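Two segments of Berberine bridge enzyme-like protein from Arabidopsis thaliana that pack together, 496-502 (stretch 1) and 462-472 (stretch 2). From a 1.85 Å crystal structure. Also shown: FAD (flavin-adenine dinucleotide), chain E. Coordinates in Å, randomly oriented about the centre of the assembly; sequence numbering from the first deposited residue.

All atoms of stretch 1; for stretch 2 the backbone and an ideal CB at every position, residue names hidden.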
# COMPACT_ATOMS: atom_id res chain seq x y z
N GLY A 496 -16.67 -2.37 -4.21
CA GLY A 496 -15.97 -2.40 -5.49
C GLY A 496 -15.88 -1.07 -6.22
O GLY A 496 -14.81 -0.69 -6.71
N VAL A 497 -17.00 -0.36 -6.30
CA VAL A 497 -17.02 0.94 -6.96
C VAL A 497 -16.32 2.04 -6.13
O VAL A 497 -15.93 3.09 -6.65
CB VAL A 497 -18.46 1.36 -7.29
CG1 VAL A 497 -19.13 0.29 -8.14
CG2 VAL A 497 -19.24 1.60 -6.03
N LYS A 498 -16.12 1.79 -4.84
CA LYS A 498 -15.42 2.74 -3.99
C LYS A 498 -13.90 2.66 -4.25
O LYS A 498 -13.21 3.68 -4.41
CB LYS A 498 -15.75 2.47 -2.52
CG LYS A 498 -17.23 2.55 -2.18
CD LYS A 498 -17.44 2.25 -0.70
CE LYS A 498 -18.89 2.48 -0.27
NZ LYS A 498 -19.07 2.19 1.18
N TYR A 499 -13.40 1.44 -4.32
CA TYR A 499 -11.99 1.19 -4.60
C TYR A 499 -11.62 1.46 -6.06
O TYR A 499 -10.54 1.97 -6.33
CB TYR A 499 -11.66 -0.26 -4.29
CG TYR A 499 -11.56 -0.67 -2.84
CD1 TYR A 499 -10.98 0.17 -1.89
CD2 TYR A 499 -11.99 -1.93 -2.44
CE1 TYR A 499 -10.87 -0.25 -0.55
CE2 TYR A 499 -11.88 -2.34 -1.11
CZ TYR A 499 -11.32 -1.50 -0.18
OH TYR A 499 -11.22 -1.94 1.12
N PHE A 500 -12.51 1.08 -6.99
CA PHE A 500 -12.15 1.03 -8.40
C PHE A 500 -13.01 1.87 -9.34
O PHE A 500 -12.71 1.95 -10.53
CB PHE A 500 -12.18 -0.42 -8.87
CG PHE A 500 -11.25 -1.30 -8.10
CD1 PHE A 500 -9.88 -1.11 -8.18
CD2 PHE A 500 -11.74 -2.32 -7.32
CE1 PHE A 500 -9.02 -1.92 -7.49
CE2 PHE A 500 -10.87 -3.14 -6.62
CZ PHE A 500 -9.51 -2.93 -6.71
N LYS A 501 -14.07 2.47 -8.80
CA LYS A 501 -15.01 3.31 -9.55
C LYS A 501 -15.46 2.68 -10.88
O LYS A 501 -16.00 1.58 -10.88
CB LYS A 501 -14.42 4.70 -9.79
CG LYS A 501 -14.13 5.44 -8.49
CD LYS A 501 -14.20 6.94 -8.66
CE LYS A 501 -14.46 7.63 -7.33
NZ LYS A 501 -13.94 9.03 -7.33
N ASN A 502 -15.24 3.35 -12.00
CA ASN A 502 -15.72 2.84 -13.29
C ASN A 502 -14.94 1.64 -13.80
O ASN A 502 -15.33 1.00 -14.78
CB ASN A 502 -15.71 3.95 -14.34
CG ASN A 502 -16.56 5.13 -13.93
OD1 ASN A 502 -17.69 4.96 -13.50
ND2 ASN A 502 -16.02 6.33 -14.05
N UNK A 462 -15.48 15.28 0.92
CA UNK A 462 -14.71 14.40 0.05
C UNK A 462 -15.57 13.83 -1.09
O UNK A 462 -16.76 14.18 -1.22
CB UNK A 462 -14.10 13.26 0.87
N UNK A 463 -14.97 12.99 -1.94
CA UNK A 463 -15.65 12.44 -3.11
C UNK A 463 -16.89 11.69 -2.68
O UNK A 463 -16.95 11.17 -1.56
CB UNK A 463 -14.72 11.52 -3.90
N UNK A 464 -17.88 11.65 -3.56
CA UNK A 464 -19.13 10.99 -3.22
C UNK A 464 -19.71 10.31 -4.44
O UNK A 464 -19.41 10.70 -5.56
CB UNK A 464 -20.13 11.99 -2.64
N UNK A 465 -20.53 9.29 -4.21
CA UNK A 465 -21.22 8.56 -5.28
C UNK A 465 -20.34 8.22 -6.49
O UNK A 465 -20.55 8.75 -7.59
CB UNK A 465 -22.42 9.38 -5.76
N UNK A 466 -19.35 7.34 -6.30
CA UNK A 466 -19.04 6.68 -5.02
C UNK A 466 -18.03 7.48 -4.20
O UNK A 466 -17.28 8.29 -4.75
CB UNK A 466 -18.50 5.27 -5.27
N UNK A 467 -18.01 7.24 -2.89
CA UNK A 467 -16.94 7.75 -2.04
C UNK A 467 -15.67 6.95 -2.29
O UNK A 467 -15.58 5.78 -1.92
CB UNK A 467 -17.34 7.69 -0.56
N UNK A 468 -14.68 7.57 -2.94
CA UNK A 468 -13.47 6.86 -3.31
C UNK A 468 -12.61 6.35 -2.15
O UNK A 468 -12.48 7.01 -1.12
CB UNK A 468 -12.62 7.78 -4.19
N UNK A 469 -12.02 5.18 -2.35
CA UNK A 469 -11.13 4.55 -1.38
C UNK A 469 -9.91 3.88 -2.07
O UNK A 469 -10.02 3.36 -3.19
CB UNK A 469 -11.91 3.52 -0.56
N UNK A 470 -8.77 3.90 -1.39
CA UNK A 470 -7.54 3.26 -1.89
C UNK A 470 -7.41 1.79 -1.43
O UNK A 470 -7.34 1.51 -0.23
CB UNK A 470 -6.32 4.05 -1.42
N UNK A 471 -7.37 0.86 -2.39
CA UNK A 471 -7.44 -0.58 -2.10
C UNK A 471 -6.23 -1.09 -1.32
O UNK A 471 -6.31 -2.12 -0.64
CB UNK A 471 -7.57 -1.37 -3.41
N UNK A 472 -5.12 -0.36 -1.39
CA UNK A 472 -3.96 -0.69 -0.57
C UNK A 472 -4.16 -0.30 0.89
O UNK A 472 -3.42 -0.74 1.76
CB UNK A 472 -2.71 0.00 -1.12
PA FAD E . 0.48 -8.37 2.32
O1A FAD E . -0.37 -8.47 3.56
O2A FAD E . 1.53 -9.46 2.24
O5B FAD E . -0.47 -8.36 1.01
C5B FAD E . -1.62 -7.54 0.95
C4B FAD E . -2.66 -8.05 -0.05
O4B FAD E . -2.02 -8.36 -1.27
C3B FAD E . -3.34 -9.32 0.45
O3B FAD E . -4.70 -9.36 0.07
C2B FAD E . -2.55 -10.42 -0.23
O2B FAD E . -3.31 -11.60 -0.43
C1B FAD E . -2.09 -9.76 -1.53
N9A FAD E . -0.80 -10.25 -2.05
C8A FAD E . 0.46 -10.13 -1.51
N7A FAD E . 1.35 -10.72 -2.35
C5A FAD E . 0.68 -11.22 -3.42
C6A FAD E . 1.07 -11.92 -4.56
N6A FAD E . 2.35 -12.01 -4.89
N1A FAD E . 0.12 -12.31 -5.49
C2A FAD E . -1.20 -12.00 -5.29
N3A FAD E . -1.59 -11.31 -4.16
C4A FAD E . -0.67 -10.93 -3.24
N1 FAD E . 0.71 2.04 0.58
C2 FAD E . 0.95 3.12 -0.25
O2 FAD E . 0.77 3.03 -1.47
N3 FAD E . 1.41 4.31 0.30
C4 FAD E . 1.63 4.44 1.66
O4 FAD E . 2.14 5.47 2.09
C4X FAD E . 1.41 3.34 2.49
N5 FAD E . 1.74 3.39 3.83
C5X FAD E . 1.81 2.21 4.56
C6 FAD E . 2.37 2.17 5.83
C7 FAD E . 2.42 0.98 6.56
C7M FAD E . 3.02 0.95 7.93
C8 FAD E . 1.94 -0.20 5.99
C8M FAD E . 1.96 -1.50 6.75
C9 FAD E . 1.37 -0.17 4.72
C9A FAD E . 1.26 1.04 4.02
N10 FAD E . 0.66 1.09 2.77
C10 FAD E . 0.97 2.14 1.93
C1' FAD E . -0.25 -0.01 2.32
C2' FAD E . 0.47 -1.12 1.58
O2' FAD E . 0.96 -0.62 0.35
C3' FAD E . -0.53 -2.25 1.36
O3' FAD E . -0.88 -2.79 2.62
C4' FAD E . 0.05 -3.38 0.54
O4' FAD E . -0.98 -4.10 -0.07
C5' FAD E . 0.77 -4.34 1.45
O5' FAD E . 1.59 -5.18 0.67
P FAD E . 2.38 -6.35 1.43
O1P FAD E . 2.96 -7.32 0.42
O2P FAD E . 3.46 -5.79 2.32
O3P FAD E . 1.18 -6.92 2.35

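Position 462 lies out of reach of stretch 1; it is Val 462.

At 463 the CA-to-CB bond points toward stretch 1, but the ideal CB meets just one neighbour, the amine of Lys 501, NZ 4.3 Å away. A small or polar side chain would suit. Ser 463 is deposited, and its OG turns to its own stretch, accepting a hydrogen bond from the backbone N of residue 468 (N to OG 2.8 Å).

Positions 464 and 465 both point away, so almost anything is allowed; the positive phi at 465 (44°) can suit Gly, Asn or Asp. They are Lys 464 and Ser 465.

Position 466 points straight at the helix end, its ideal CB 3.6 Å from Val 497 O and 4.2 Å from Lys 498 CA. A compact apolar group fits, and the cis peptide before it argues strongly for proline. Pro 466 lays CG 3.2 Å from Val 497 O and CB 3.9 Å from Val 497 CG2, while Lys 501 CE packs 3.8 Å from its CG.

At 467 CB points sideways, 5.4 Å from Lys 498 CG, with space beyond; long or polar residues would do. Arg 467 leads its end away to partners elsewhere in the structure.

Position 468 is tight: an ideal CB would sit 3.6 Å from Lys 501 NZ and 4.1 Å from Lys 498 O. Its phi/psi of -64/144 suits any residue, so Ala or Ser is conceivable. Gly 468 brings its CA 3.4 Å from Lys 498 O in a CA-H...O contact.

At 469 the backbone does the main work, N donating to Lys 498 O at 2.8 Å. With the ideal CB already 3.7 Å from Tyr 499 CD1, a small side chain is the natural choice. Ala 469 supplies that methyl, and its O receives a CA-H...O contact from Tyr 499 CA at 3.3 Å.

Position 470 points away from the helix and toward the flavin side, inviting a long polar or aromatic group. Tyr 470 donates from OH to FAD O2 at 2.7 Å.

Position 471 faces two aromatic rings, its ideal CB 4.0 Å from Tyr 499 CD1 and 4.1 Å from Phe 500 CZ; Val, Ile or Leu would suit. Val 471 places CG2 over the Tyr 499 face, 3.9 Å from the ring centroid, and 3.8 Å from Phe 500 CZ.

Position 472 points away, with FAD nearby favouring a polar group: Asn 472 OD1 accepts from FAD O4' at 3.0 Å.

Stretch 2 (462-472) VSKSPRGAYVN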
# COMPACT_ATOMS: atom_id res chain seq x y z
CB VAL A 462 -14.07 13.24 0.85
CG1 VAL A 462 -13.15 13.81 1.93
CG2 VAL A 462 -15.14 12.33 1.45
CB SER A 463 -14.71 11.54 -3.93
OG SER A 463 -14.45 10.31 -3.26
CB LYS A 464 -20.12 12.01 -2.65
CG LYS A 464 -20.30 13.21 -3.54
CD LYS A 464 -21.12 14.29 -2.87
CE LYS A 464 -21.48 15.41 -3.86
NZ LYS A 464 -20.28 16.09 -4.43
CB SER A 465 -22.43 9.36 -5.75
OG SER A 465 -23.30 9.65 -4.67
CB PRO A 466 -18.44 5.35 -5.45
CG PRO A 466 -17.68 5.74 -6.68
CD PRO A 466 -18.49 6.82 -7.38
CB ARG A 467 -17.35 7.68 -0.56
CG ARG A 467 -16.35 8.31 0.41
CD ARG A 467 -16.95 8.42 1.81
NE ARG A 467 -16.08 9.16 2.73
CZ ARG A 467 -16.44 9.61 3.93
NH1 ARG A 467 -17.66 9.39 4.39
NH2 ARG A 467 -15.57 10.28 4.68
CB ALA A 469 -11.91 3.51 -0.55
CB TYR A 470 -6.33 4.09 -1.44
CG TYR A 470 -4.97 3.62 -1.93
CD1 TYR A 470 -4.82 3.00 -3.18
CD2 TYR A 470 -3.84 3.81 -1.14
CE1 TYR A 470 -3.56 2.59 -3.61
CE2 TYR A 470 -2.60 3.39 -1.56
CZ TYR A 470 -2.47 2.79 -2.79
OH TYR A 470 -1.22 2.39 -3.17
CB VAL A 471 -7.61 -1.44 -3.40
CG1 VAL A 471 -6.27 -1.71 -4.11
CG2 VAL A 471 -8.31 -2.76 -3.08
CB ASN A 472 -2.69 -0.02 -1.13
CG ASN A 472 -1.92 -0.93 -2.08
OD1 ASN A 472 -2.09 -2.15 -2.07
ND2 ASN A 472 -1.06 -0.34 -2.89
O HOH W 1 -16.85 10.08 -7.06
O HOH W 2 -7.89 1.60 -5.25
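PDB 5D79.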